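Local atomic coordinates of CBS domain-containing protein CBSX1, chloroplastic (Arabidopsis thaliana, PDB entry 4GQW), a protein that pairs two CBS domains in a chloroplast regulatory module and probably binds adenosine nucleotides and modulates thioredoxins. Residues A[12-17]-A[125-130]. Residues are numbered along the deposited sequence; the frame is centred on the assembly and turned at random.
Sequences TKKEDL and DGKLVG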
ATOM      1  N   THR A  12     -13.135   0.672   6.823  1.00106.95           N
ATOM      2  CA  THR A  12     -12.854  -0.728   7.103  1.00109.91           C
ATOM      3  C   THR A  12     -13.241  -1.035   8.547  1.00107.77           C
ATOM      4  O   THR A  12     -12.728  -0.421   9.480  1.00105.84           O
ATOM      5  CB  THR A  12     -11.370  -1.074   6.872  1.00112.94           C
ATOM      6  OG1 THR A  12     -10.983  -0.677   5.550  1.00107.67           O
ATOM      7  CG2 THR A  12     -11.146  -2.569   7.032  1.00107.48           C
ATOM      8  N   LYS A  13     -14.151  -1.988   8.720  1.00113.93           N
ATOM      9  CA  LYS A  13     -14.737  -2.277  10.027  1.00120.52           C
ATOM     10  C   LYS A  13     -13.725  -2.856  11.016  1.00119.41           C
ATOM     11  O   LYS A  13     -12.671  -3.353  10.620  1.00116.49           O
ATOM     12  CB  LYS A  13     -15.929  -3.224   9.878  1.00131.06           C
ATOM     13  CG  LYS A  13     -16.754  -3.001   8.615  1.00137.23           C
ATOM     14  CD  LYS A  13     -17.355  -1.606   8.562  1.00137.19           C
ATOM     15  CE  LYS A  13     -18.101  -1.379   7.258  1.00136.85           C
ATOM     16  NZ  LYS A  13     -18.675  -0.008   7.184  1.00128.08           N
ATOM     17  N   LYS A  14     -14.067  -2.800  12.301  1.00114.92           N
ATOM     18  CA  LYS A  14     -13.162  -3.192  13.383  1.00117.53           C
ATOM     19  C   LYS A  14     -12.689  -4.641  13.326  1.00125.42           C
ATOM     20  O   LYS A  14     -11.501  -4.914  13.485  1.00126.33           O
ATOM     21  CB  LYS A  14     -13.812  -2.934  14.744  1.00113.57           C
ATOM     22  CG  LYS A  14     -12.978  -3.425  15.916  1.00117.18           C
ATOM     23  CD  LYS A  14     -13.679  -3.190  17.243  1.00116.70           C
ATOM     24  CE  LYS A  14     -12.877  -3.770  18.399  1.00124.75           C
ATOM     25  NZ  LYS A  14     -13.526  -3.511  19.713  1.00129.59           N
ATOM     26  N   GLU A  15     -13.622  -5.565  13.120  1.00118.17           N
ATOM     27  CA  GLU A  15     -13.294  -6.985  13.108  1.00130.65           C
ATOM     28  C   GLU A  15     -12.324  -7.292  11.976  1.00135.45           C
ATOM     29  O   GLU A  15     -11.438  -8.135  12.110  1.00143.96           O
ATOM     30  CB  GLU A  15     -14.558  -7.823  12.941  1.00140.09           C
ATOM     31  CG  GLU A  15     -15.771  -7.271  13.665  1.00148.34           C
ATOM     32  CD  GLU A  15     -16.979  -7.159  12.757  1.00154.69           C
ATOM     33  OE1 GLU A  15     -16.812  -7.290  11.524  1.00154.12           O
ATOM     34  OE2 GLU A  15     -18.096  -6.943  13.273  1.00156.49           O
ATOM     35  N   ASP A  16     -12.493  -6.582  10.866  1.00135.66           N
ATOM     36  CA  ASP A  16     -11.701  -6.805   9.665  1.00130.82           C
ATOM     37  C   ASP A  16     -10.401  -6.005   9.685  1.00124.21           C
ATOM     38  O   ASP A  16      -9.706  -5.901   8.675  1.00112.18           O
ATOM     39  CB  ASP A  16     -12.526  -6.438   8.434  1.00130.66           C
ATOM     40  CG  ASP A  16     -13.918  -7.030   8.476  1.00142.02           C
ATOM     41  OD1 ASP A  16     -14.385  -7.380   9.581  1.00136.76           O
ATOM     42  OD2 ASP A  16     -14.552  -7.141   7.407  1.00154.98           O
ATOM     43  N   LEU A  17     -10.081  -5.436  10.841  1.00118.28           N
ATOM     44  CA  LEU A  17      -8.838  -4.697  11.007  1.00118.52           C
ATOM     45  C   LEU A  17      -7.728  -5.611  11.498  1.00114.14           C
ATOM     46  O   LEU A  17      -7.980  -6.616  12.162  1.00119.25           O
ATOM     47  CB  LEU A  17      -9.018  -3.541  11.993  1.00112.52           C
ATOM     48  CG  LEU A  17      -9.813  -2.319  11.533  1.00108.75           C
ATOM     49  CD1 LEU A  17      -9.831  -1.277  12.631  1.00105.20           C
ATOM     50  CD2 LEU A  17      -9.217  -1.747  10.261  1.00104.87           C
ATOM     51  N   ASP A 125     -15.428   7.684  22.568  1.00118.02           N
ATOM     52  CA  ASP A 125     -14.604   7.391  23.732  1.00128.87           C
ATOM     53  C   ASP A 125     -13.127   7.216  23.386  1.00132.59           C
ATOM     54  O   ASP A 125     -12.312   6.893  24.250  1.00136.20           O
ATOM     55  CB  ASP A 125     -15.140   6.158  24.462  1.00130.47           C
ATOM     56  CG  ASP A 125     -16.459   6.427  25.159  1.00130.93           C
ATOM     57  OD1 ASP A 125     -16.434   6.764  26.362  1.00130.72           O
ATOM     58  OD2 ASP A 125     -17.520   6.311  24.508  1.00125.89           O
ATOM     59  N   GLY A 126     -12.784   7.443  22.124  1.00118.69           N
ATOM     60  CA  GLY A 126     -11.403   7.354  21.688  1.00105.59           C
ATOM     61  C   GLY A 126     -11.018   5.954  21.256  1.00 98.72           C
ATOM     62  O   GLY A 126      -9.867   5.695  20.908  1.00100.88           O
ATOM     63  N   LYS A 127     -11.990   5.049  21.279  1.00112.45           N
ATOM     64  CA  LYS A 127     -11.773   3.668  20.871  1.00106.90           C
ATOM     65  C   LYS A 127     -11.638   3.572  19.361  1.00106.98           C
ATOM     66  O   LYS A 127     -12.461   4.110  18.628  1.00103.65           O
ATOM     67  CB  LYS A 127     -12.944   2.790  21.319  1.00104.13           C
ATOM     68  CG  LYS A 127     -12.671   1.936  22.546  1.00118.12           C
ATOM     69  CD  LYS A 127     -13.626   0.748  22.594  1.00120.68           C
ATOM     70  CE  LYS A 127     -13.226  -0.260  23.656  1.00125.09           C
ATOM     71  NZ  LYS A 127     -14.022  -1.514  23.557  1.00127.17           N
ATOM     72  N   LEU A 128     -10.607   2.877  18.896  1.00101.69           N
ATOM     73  CA  LEU A 128     -10.441   2.653  17.469  1.00 98.65           C
ATOM     74  C   LEU A 128     -11.548   1.735  16.974  1.00103.72           C
ATOM     75  O   LEU A 128     -11.679   0.601  17.436  1.00 98.37           O
ATOM     76  CB  LEU A 128      -9.082   2.026  17.174  1.00100.20           C
ATOM     77  CG  LEU A 128      -8.828   1.695  15.703  1.00 96.40           C
ATOM     78  CD1 LEU A 128      -8.685   2.969  14.883  1.00 83.04           C
ATOM     79  CD2 LEU A 128      -7.593   0.824  15.559  1.00 83.80           C
ATOM     80  N   VAL A 129     -12.350   2.226  16.036  1.00108.61           N
ATOM     81  CA  VAL A 129     -13.473   1.444  15.538  1.00105.37           C
ATOM     82  C   VAL A 129     -13.380   1.152  14.045  1.00 98.66           C
ATOM     83  O   VAL A 129     -14.200   0.413  13.504  1.00 96.47           O
ATOM     84  CB  VAL A 129     -14.828   2.116  15.845  1.00107.65           C
ATOM     85  CG1 VAL A 129     -15.112   2.078  17.342  1.00100.46           C
ATOM     86  CG2 VAL A 129     -14.849   3.544  15.324  1.00107.59           C
ATOM     87  N   GLY A 130     -12.386   1.730  13.377  1.00 91.66           N
ATOM     88  CA  GLY A 130     -12.200   1.447  11.965  1.00 89.85           C
ATOM     89  C   GLY A 130     -11.043   2.171  11.309  1.00 97.35           C
ATOM     90  O   GLY A 130     -10.241   2.815  11.979  1.00 86.71           O
TER
HETATM   91  O   HOH W   1     -13.548  -0.784  19.634  1.00126.34           O
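Leu17 and Lys14 meet Gly130 and the peptides before it in a CBS pair, from the turn that follows the weakly bonded edge strand 12-13; this strand, from the first CBS motif, lies antiparallel beside strand 128-133 of the second within the same chain. Leu17 CD1 rests against the bare backbone of Gly130, 3.7 Å from its CA, and also approaches Leu128 CD2 at 4.2 Å; the leucine methyl thus lies on the backbone of a residue without a side chain. Thr12 O lies 3.2 Å from Gly130 CA, a closeness that leaves no room for a beta carbon on this residue. Lys14 touches at both ends, CB at the base and NZ at the tip. Its CB sits 3.6 Å from Val129 O, and CG is anti to the backbone N (chi1 175°), starting an extended chain that runs past the carbonyl of Leu128. At its end a water accepts from Lys14 NZ at 2.7 Å and donates to Leu128 O at 3.2 Å, bridging the two segments. Lys127 NZ is 4.4 Å from Lys14 NZ, so the like charges probably repel; Trp48, which forms a cation-pi contact with Lys14 and touches Lys127, lies beside both lysine side chains. Behind this shell, a type I turn from Lys14 to Leu17 folds the chain back and brings the leucine to the strand. On the other side, Val129 and Gly130 both face Val121 in a classic beta bulge, while the side chain of Leu128 reaches Pro42 and Ile44 of the first CBS motif. The turn adds its methyl contact and water bridge beside the backbone bonding of Thr12 with Ile131. It is closed by Leu17 N donating to Lys14 O at 3.0 Å.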